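Local coordinates for alkyltransferase-like protein 1 (Schizosaccharomyces pombe, PDB 3GVA) that recognises O6-alkylguanine lesions in DNA, flips the damaged base into a binding pocket and presents the lesion to nucleotide excision repair, at residues A[3-14]-A[37-48]. Numbering follows the deposited sequence.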
ATOM      1  N   MET A   3      -4.216 -19.607  -3.543  1.00 43.10           N
ATOM      2  CA  MET A   3      -3.473 -18.357  -3.619  1.00 41.66           C
ATOM      3  C   MET A   3      -3.363 -17.773  -5.028  1.00 41.30           C
ATOM      4  O   MET A   3      -3.450 -16.559  -5.200  1.00 38.09           O
ATOM      5  CB  MET A   3      -2.071 -18.543  -3.036  1.00 42.94           C
ATOM      6  CG  MET A   3      -2.041 -18.645  -1.522  1.00 45.57           C
ATOM      7  SD  MET A   3      -2.621 -17.141  -0.691  1.00 49.40           S
ATOM      8  CE  MET A   3      -4.315 -17.626  -0.243  1.00 45.07           C
ATOM      9  N   ASP A   4      -3.172 -18.624  -6.034  1.00 40.46           N
ATOM     10  CA  ASP A   4      -3.045 -18.123  -7.400  1.00 38.40           C
ATOM     11  C   ASP A   4      -4.209 -17.196  -7.753  1.00 34.73           C
ATOM     12  O   ASP A   4      -4.001 -16.084  -8.251  1.00 31.86           O
ATOM     13  CB  ASP A   4      -2.961 -19.279  -8.405  1.00 50.98           C
ATOM     14  CG  ASP A   4      -4.205 -20.154  -8.405  1.00 54.25           C
ATOM     15  OD1 ASP A   4      -4.405 -20.876  -9.400  1.00 57.07           O
ATOM     16  OD2 ASP A   4      -4.972 -20.130  -7.418  1.00 53.73           O
ATOM     17  N   GLU A   5      -5.435 -17.636  -7.481  1.00 30.02           N
ATOM     18  CA  GLU A   5      -6.587 -16.799  -7.779  1.00 28.60           C
ATOM     19  C   GLU A   5      -6.770 -15.684  -6.746  1.00 25.61           C
ATOM     20  O   GLU A   5      -7.280 -14.608  -7.072  1.00 22.23           O
ATOM     21  CB  GLU A   5      -7.866 -17.638  -7.873  1.00 36.54           C
ATOM     22  CG  GLU A   5      -8.970 -16.899  -8.611  1.00 44.37           C
ATOM     23  CD  GLU A   5     -10.089 -17.794  -9.106  1.00 48.93           C
ATOM     24  OE1 GLU A   5      -9.796 -18.884  -9.645  1.00 51.17           O
ATOM     25  OE2 GLU A   5     -11.267 -17.388  -8.976  1.00 51.48           O
ATOM     26  N   PHE A   6      -6.349 -15.932  -5.506  1.00 23.95           N
ATOM     27  CA  PHE A   6      -6.479 -14.925  -4.453  1.00 21.08           C
ATOM     28  C   PHE A   6      -5.633 -13.696  -4.778  1.00 20.51           C
ATOM     29  O   PHE A   6      -6.073 -12.567  -4.593  1.00 20.22           O
ATOM     30  CB  PHE A   6      -6.039 -15.492  -3.096  1.00 20.09           C
ATOM     31  CG  PHE A   6      -6.091 -14.485  -1.974  1.00 20.56           C
ATOM     32  CD1 PHE A   6      -7.313 -13.994  -1.516  1.00 20.62           C
ATOM     33  CD2 PHE A   6      -4.918 -14.007  -1.392  1.00 21.06           C
ATOM     34  CE1 PHE A   6      -7.365 -13.039  -0.501  1.00 22.18           C
ATOM     35  CE2 PHE A   6      -4.958 -13.053  -0.377  1.00 20.48           C
ATOM     36  CZ  PHE A   6      -6.183 -12.567   0.070  1.00 22.68           C
ATOM     37  N   TYR A   7      -4.411 -13.922  -5.252  1.00 18.90           N
ATOM     38  CA  TYR A   7      -3.510 -12.831  -5.591  1.00 22.21           C
ATOM     39  C   TYR A   7      -4.132 -11.899  -6.624  1.00 19.43           C
ATOM     40  O   TYR A   7      -4.084 -10.682  -6.474  1.00 16.09           O
ATOM     41  CB  TYR A   7      -2.177 -13.382  -6.121  1.00 26.71           C
ATOM     42  CG  TYR A   7      -1.223 -13.879  -5.051  1.00 31.73           C
ATOM     43  CD1 TYR A   7      -1.664 -14.145  -3.754  1.00 34.29           C
ATOM     44  CD2 TYR A   7       0.126 -14.088  -5.342  1.00 34.43           C
ATOM     45  CE1 TYR A   7      -0.781 -14.612  -2.770  1.00 36.46           C
ATOM     46  CE2 TYR A   7       1.018 -14.554  -4.369  1.00 36.42           C
ATOM     47  CZ  TYR A   7       0.558 -14.812  -3.086  1.00 39.10           C
ATOM     48  OH  TYR A   7       1.433 -15.270  -2.125  1.00 38.74           O
ATOM     49  N   THR A   8      -4.723 -12.475  -7.667  1.00 19.63           N
ATOM     50  CA  THR A   8      -5.349 -11.673  -8.713  1.00 18.60           C
ATOM     51  C   THR A   8      -6.523 -10.855  -8.166  1.00 18.49           C
ATOM     52  O   THR A   8      -6.776  -9.736  -8.619  1.00 20.51           O
ATOM     53  CB  THR A   8      -5.825 -12.561  -9.885  1.00 20.77           C
ATOM     54  OG1 THR A   8      -6.869 -13.439  -9.447  1.00 28.72           O
ATOM     55  CG2 THR A   8      -4.665 -13.411 -10.392  1.00 18.15           C
ATOM     56  N   LYS A   9      -7.223 -11.407  -7.183  1.00 17.62           N
ATOM     57  CA  LYS A   9      -8.360 -10.727  -6.559  1.00 18.84           C
ATOM     58  C   LYS A   9      -7.838  -9.542  -5.741  1.00 19.34           C
ATOM     59  O   LYS A   9      -8.484  -8.488  -5.637  1.00 14.21           O
ATOM     60  CB  LYS A   9      -9.106 -11.706  -5.652  1.00 34.59           C
ATOM     61  CG  LYS A   9     -10.521 -11.279  -5.301  1.00 44.23           C
ATOM     62  CD  LYS A   9     -11.201 -12.302  -4.399  1.00 50.93           C
ATOM     63  CE  LYS A   9     -12.688 -12.006  -4.251  1.00 56.00           C
ATOM     64  NZ  LYS A   9     -12.951 -10.604  -3.808  1.00 60.32           N
ATOM     65  N   VAL A  10      -6.657  -9.731  -5.153  1.00 20.81           N
ATOM     66  CA  VAL A  10      -6.018  -8.687  -4.366  1.00 18.88           C
ATOM     67  C   VAL A  10      -5.579  -7.572  -5.313  1.00 19.07           C
ATOM     68  O   VAL A  10      -5.848  -6.398  -5.059  1.00 15.89           O
ATOM     69  CB  VAL A  10      -4.783  -9.239  -3.611  1.00 18.02           C
ATOM     70  CG1 VAL A  10      -3.939  -8.090  -3.076  1.00 17.41           C
ATOM     71  CG2 VAL A  10      -5.240 -10.138  -2.452  1.00 21.35           C
ATOM     72  N   TYR A  11      -4.908  -7.941  -6.407  1.00 16.46           N
ATOM     73  CA  TYR A  11      -4.448  -6.941  -7.367  1.00 19.43           C
ATOM     74  C   TYR A  11      -5.606  -6.152  -7.952  1.00 16.85           C
ATOM     75  O   TYR A  11      -5.488  -4.948  -8.147  1.00 18.34           O
ATOM     76  CB  TYR A  11      -3.617  -7.588  -8.484  1.00 17.48           C
ATOM     77  CG  TYR A  11      -2.445  -8.391  -7.946  1.00 19.64           C
ATOM     78  CD1 TYR A  11      -1.872  -8.082  -6.702  1.00 20.93           C
ATOM     79  CD2 TYR A  11      -1.915  -9.461  -8.664  1.00 19.74           C
ATOM     80  CE1 TYR A  11      -0.806  -8.825  -6.191  1.00 17.34           C
ATOM     81  CE2 TYR A  11      -0.847 -10.207  -8.169  1.00 19.49           C
ATOM     82  CZ  TYR A  11      -0.302  -9.883  -6.931  1.00 20.41           C
ATOM     83  OH  TYR A  11       0.741 -10.622  -6.430  1.00 23.02           O
ATOM     84  N   ASP A  12      -6.723  -6.830  -8.215  1.00 19.87           N
ATOM     85  CA  ASP A  12      -7.910  -6.172  -8.746  1.00 22.67           C
ATOM     86  C   ASP A  12      -8.358  -5.114  -7.757  1.00 22.02           C
ATOM     87  O   ASP A  12      -8.722  -4.005  -8.136  1.00 25.79           O
ATOM     88  CB  ASP A  12      -9.073  -7.157  -8.928  1.00 32.40           C
ATOM     89  CG  ASP A  12      -8.930  -8.009 -10.161  1.00 40.70           C
ATOM     90  OD1 ASP A  12      -8.476  -7.477 -11.190  1.00 45.82           O
ATOM     91  OD2 ASP A  12      -9.290  -9.205 -10.107  1.00 47.29           O
ATOM     92  N   ALA A  13      -8.334  -5.471  -6.480  1.00 20.15           N
ATOM     93  CA  ALA A  13      -8.753  -4.547  -5.441  1.00 20.36           C
ATOM     94  C   ALA A  13      -7.822  -3.343  -5.359  1.00 17.18           C
ATOM     95  O   ALA A  13      -8.284  -2.210  -5.225  1.00 18.23           O
ATOM     96  CB  ALA A  13      -8.818  -5.269  -4.088  1.00 22.94           C
ATOM     97  N   VAL A  14      -6.517  -3.582  -5.434  1.00 17.01           N
ATOM     98  CA  VAL A  14      -5.551  -2.490  -5.364  1.00 16.33           C
ATOM     99  C   VAL A  14      -5.727  -1.545  -6.565  1.00 16.78           C
ATOM    100  O   VAL A  14      -5.630  -0.321  -6.431  1.00 15.28           O
ATOM    101  CB  VAL A  14      -4.094  -3.033  -5.324  1.00 18.66           C
ATOM    102  CG1 VAL A  14      -3.105  -1.875  -5.333  1.00 16.54           C
ATOM    103  CG2 VAL A  14      -3.889  -3.889  -4.068  1.00 17.04           C
ATOM    104  N   TYR A  37      -7.462 -12.785   5.934  1.00 27.16           N
ATOM    105  CA  TYR A  37      -6.315 -12.980   5.055  1.00 24.92           C
ATOM    106  C   TYR A  37      -5.385 -11.786   4.878  1.00 24.26           C
ATOM    107  O   TYR A  37      -4.725 -11.668   3.845  1.00 24.22           O
ATOM    108  CB  TYR A  37      -6.798 -13.442   3.674  1.00 37.31           C
ATOM    109  CG  TYR A  37      -7.387 -14.836   3.665  1.00 39.10           C
ATOM    110  CD1 TYR A  37      -8.551 -15.128   4.374  1.00 44.01           C
ATOM    111  CD2 TYR A  37      -6.762 -15.871   2.969  1.00 43.10           C
ATOM    112  CE1 TYR A  37      -9.079 -16.420   4.396  1.00 46.63           C
ATOM    113  CE2 TYR A  37      -7.283 -17.169   2.983  1.00 46.98           C
ATOM    114  CZ  TYR A  37      -8.441 -17.435   3.699  1.00 47.28           C
ATOM    115  OH  TYR A  37      -8.963 -18.712   3.717  1.00 51.02           O
ATOM    116  N   ALA A  38      -5.309 -10.916   5.879  1.00 20.90           N
ATOM    117  CA  ALA A  38      -4.453  -9.744   5.782  1.00 22.12           C
ATOM    118  C   ALA A  38      -3.000 -10.111   5.504  1.00 21.73           C
ATOM    119  O   ALA A  38      -2.345  -9.455   4.707  1.00 17.50           O
ATOM    120  CB  ALA A  38      -4.554  -8.901   7.053  1.00 18.04           C
ATOM    121  N   ARG A  39      -2.486 -11.162   6.137  1.00 25.20           N
ATOM    122  CA  ARG A  39      -1.098 -11.527   5.884  1.00 26.36           C
ATOM    123  C   ARG A  39      -0.924 -12.081   4.479  1.00 27.25           C
ATOM    124  O   ARG A  39       0.125 -11.894   3.859  1.00 27.62           O
ATOM    125  CB  ARG A  39      -0.590 -12.522   6.935  1.00 38.43           C
ATOM    126  CG  ARG A  39      -0.395 -11.883   8.313  1.00 40.33           C
ATOM    127  CD  ARG A  39       0.265 -12.841   9.308  1.00 46.71           C
ATOM    128  NE  ARG A  39       1.668 -13.093   8.991  1.00 51.48           N
ATOM    129  CZ  ARG A  39       2.411 -14.025   9.582  1.00 54.95           C
ATOM    130  NH1 ARG A  39       1.888 -14.798  10.522  1.00 54.61           N
ATOM    131  NH2 ARG A  39       3.679 -14.184   9.234  1.00 58.53           N
ATOM    132  N   GLN A  40      -1.960 -12.747   3.974  1.00 25.79           N
ATOM    133  CA  GLN A  40      -1.922 -13.296   2.623  1.00 27.56           C
ATOM    134  C   GLN A  40      -1.909 -12.137   1.635  1.00 26.65           C
ATOM    135  O   GLN A  40      -1.213 -12.186   0.619  1.00 26.86           O
ATOM    136  CB  GLN A  40      -3.141 -14.183   2.353  1.00 32.86           C
ATOM    137  CG  GLN A  40      -3.096 -15.549   3.019  1.00 37.20           C
ATOM    138  CD  GLN A  40      -3.151 -15.469   4.527  1.00 40.32           C
ATOM    139  OE1 GLN A  40      -3.992 -14.772   5.092  1.00 43.39           O
ATOM    140  NE2 GLN A  40      -2.261 -16.196   5.192  1.00 45.61           N
ATOM    141  N   VAL A  41      -2.695 -11.104   1.935  1.00 26.50           N
ATOM    142  CA  VAL A  41      -2.736  -9.918   1.086  1.00 26.28           C
ATOM    143  C   VAL A  41      -1.317  -9.352   1.041  1.00 27.29           C
ATOM    144  O   VAL A  41      -0.805  -9.008  -0.027  1.00 24.35           O
ATOM    145  CB  VAL A  41      -3.687  -8.851   1.664  1.00 23.10           C
ATOM    146  CG1 VAL A  41      -3.538  -7.529   0.898  1.00 19.29           C
ATOM    147  CG2 VAL A  41      -5.114  -9.343   1.585  1.00 18.41           C
ATOM    148  N   GLY A  42      -0.683  -9.265   2.210  1.00 23.07           N
ATOM    149  CA  GLY A  42       0.679  -8.758   2.271  1.00 21.68           C
ATOM    150  C   GLY A  42       1.626  -9.587   1.419  1.00 21.74           C
ATOM    151  O   GLY A  42       2.544  -9.063   0.793  1.00 20.33           O
ATOM    152  N   GLN A  43       1.394 -10.892   1.387  1.00 22.07           N
ATOM    153  CA  GLN A  43       2.215 -11.802   0.601  1.00 24.51           C
ATOM    154  C   GLN A  43       1.992 -11.527  -0.890  1.00 23.76           C
ATOM    155  O   GLN A  43       2.941 -11.463  -1.674  1.00 20.35           O
ATOM    156  CB  GLN A  43       1.834 -13.243   0.941  1.00 47.99           C
ATOM    157  CG  GLN A  43       3.007 -14.203   1.080  1.00 58.51           C
ATOM    158  CD  GLN A  43       3.989 -13.782   2.159  1.00 61.38           C
ATOM    159  OE1 GLN A  43       3.599 -13.509   3.293  1.00 67.57           O
ATOM    160  NE2 GLN A  43       5.272 -13.734   1.811  1.00 59.77           N
ATOM    161  N   ALA A  44       0.735 -11.366  -1.281  1.00 24.85           N
ATOM    162  CA  ALA A  44       0.412 -11.080  -2.678  1.00 27.15           C
ATOM    163  C   ALA A  44       1.151  -9.826  -3.133  1.00 26.15           C
ATOM    164  O   ALA A  44       1.753  -9.793  -4.208  1.00 27.46           O
ATOM    165  CB  ALA A  44      -1.092 -10.875  -2.842  1.00 25.09           C
ATOM    166  N   MET A  45       1.100  -8.794  -2.298  1.00 28.01           N
ATOM    167  CA  MET A  45       1.741  -7.523  -2.608  1.00 27.12           C
ATOM    168  C   MET A  45       3.253  -7.651  -2.671  1.00 28.98           C
ATOM    169  O   MET A  45       3.908  -7.011  -3.499  1.00 28.85           O
ATOM    170  CB  MET A  45       1.349  -6.466  -1.565  1.00 16.98           C
ATOM    171  CG  MET A  45      -0.129  -6.142  -1.565  1.00 18.22           C
ATOM    172  SD  MET A  45      -0.689  -5.784  -3.242  1.00 22.73           S
ATOM    173  CE  MET A  45       0.110  -4.189  -3.507  1.00 19.79           C
ATOM    174  N   LYS A  46       3.807  -8.488  -1.805  1.00 24.44           N
ATOM    175  CA  LYS A  46       5.251  -8.676  -1.775  1.00 29.98           C
ATOM    176  C   LYS A  46       5.778  -9.481  -2.960  1.00 28.81           C
ATOM    177  O   LYS A  46       6.948  -9.371  -3.315  1.00 29.30           O
ATOM    178  CB  LYS A  46       5.665  -9.325  -0.450  1.00 46.41           C
ATOM    179  CG  LYS A  46       5.333  -8.459   0.763  1.00 52.42           C
ATOM    180  CD  LYS A  46       5.888  -9.031   2.059  1.00 57.26           C
ATOM    181  CE  LYS A  46       7.410  -8.959   2.096  1.00 61.07           C
ATOM    182  NZ  LYS A  46       7.958  -9.274   3.450  1.00 61.80           N
ATOM    183  N   HIS A  47       4.912 -10.265  -3.592  1.00 33.36           N
ATOM    184  CA  HIS A  47       5.328 -11.068  -4.738  1.00 36.28           C
ATOM    185  C   HIS A  47       5.167 -10.356  -6.080  1.00 35.16           C
ATOM    186  O   HIS A  47       5.439 -10.941  -7.127  1.00 35.59           O
ATOM    187  CB  HIS A  47       4.563 -12.394  -4.759  1.00 68.79           C
ATOM    188  CG  HIS A  47       4.876 -13.288  -3.598  1.00 76.12           C
ATOM    189  ND1 HIS A  47       4.305 -14.533  -3.442  1.00 78.61           N
ATOM    190  CD2 HIS A  47       5.700 -13.117  -2.536  1.00 78.43           C
ATOM    191  CE1 HIS A  47       4.763 -15.091  -2.335  1.00 78.71           C
ATOM    192  NE2 HIS A  47       5.610 -14.253  -1.765  1.00 81.80           N
ATOM    193  N   LEU A  48       4.728  -9.100  -6.054  1.00 34.92           N
ATOM    194  CA  LEU A  48       4.540  -8.332  -7.283  1.00 31.55           C
ATOM    195  C   LEU A  48       5.860  -7.943  -7.923  1.00 33.59           C
ATOM    196  O   LEU A  48       6.824  -7.612  -7.232  1.00 33.11           O
ATOM    197  CB  LEU A  48       3.733  -7.059  -7.015  1.00 26.37           C
ATOM    198  CG  LEU A  48       2.207  -7.146  -7.080  1.00 24.91           C
ATOM    199  CD1 LEU A  48       1.582  -5.807  -6.663  1.00 20.95           C
ATOM    200  CD2 LEU A  48       1.780  -7.513  -8.498  1.00 23.49           C
TER
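Ala44 O, near the C-terminal end of helix 38-46, takes two hydrogen bonds. Tyr11 OH, from helix 3-14, donates to Ala44 O at 2.6 Å, from above the carbonyl plane. His47 N donates to Ala44 O from the opposite face, at 3.3 Å. Leu48 CD2 lies over one face of the Tyr11 ring in a CH-pi contact, 3.7 Å from its centroid, while Met45 SD sits at the ring edge as a Met-aromatic contact. One turn earlier, the Tyr7 ring lies flat on the backbone of Ala44. Ala44 CA stands 3.6 Å from the ring centroid and only 7° off its normal. Tyr7 CG is anti to its own carbonyl carbon (chi1 -79°), which carries the ring across to helix 38-46. A serine in place of Tyr7 would probably leave the Ala44 backbone without its aromatic cover. Farther in, Phe6 CZ packs against Val41 CG2 at 3.7 Å, and Phe6 CE2 reaches Gln40 CB. Val10 CG1 touches Val41, Ala44 and the sulfur of Met45, which also meets Val14 CG2. The helix axes come within 9.3 Å and cross at -82°, so the contact is a short one centred on Tyr7, Val10, Val41 and Ala44. Behind it, helix 25-31 supplies Ala29 against Val41 and Tyr25, inferred to be needed for phosphate rotation, against Met45. In this MGMT-family DNA-binding domain, helices 25-31 and 38-46 probably form the helix-turn-helix, with 38-46 as recognition helix and helix 3-14 packed against it. Arg39 of helix 38-46, the inferred arginine finger, donates a hydrogen bond to the orphaned cytosine. The chemistry is mostly apolar. This is consistent with shape-dependent packing in which the Tyr7 and Tyr11 faces receive Ala44 and Leu48, while the Tyr11 hydroxyl adds a directional link at Ala44 O.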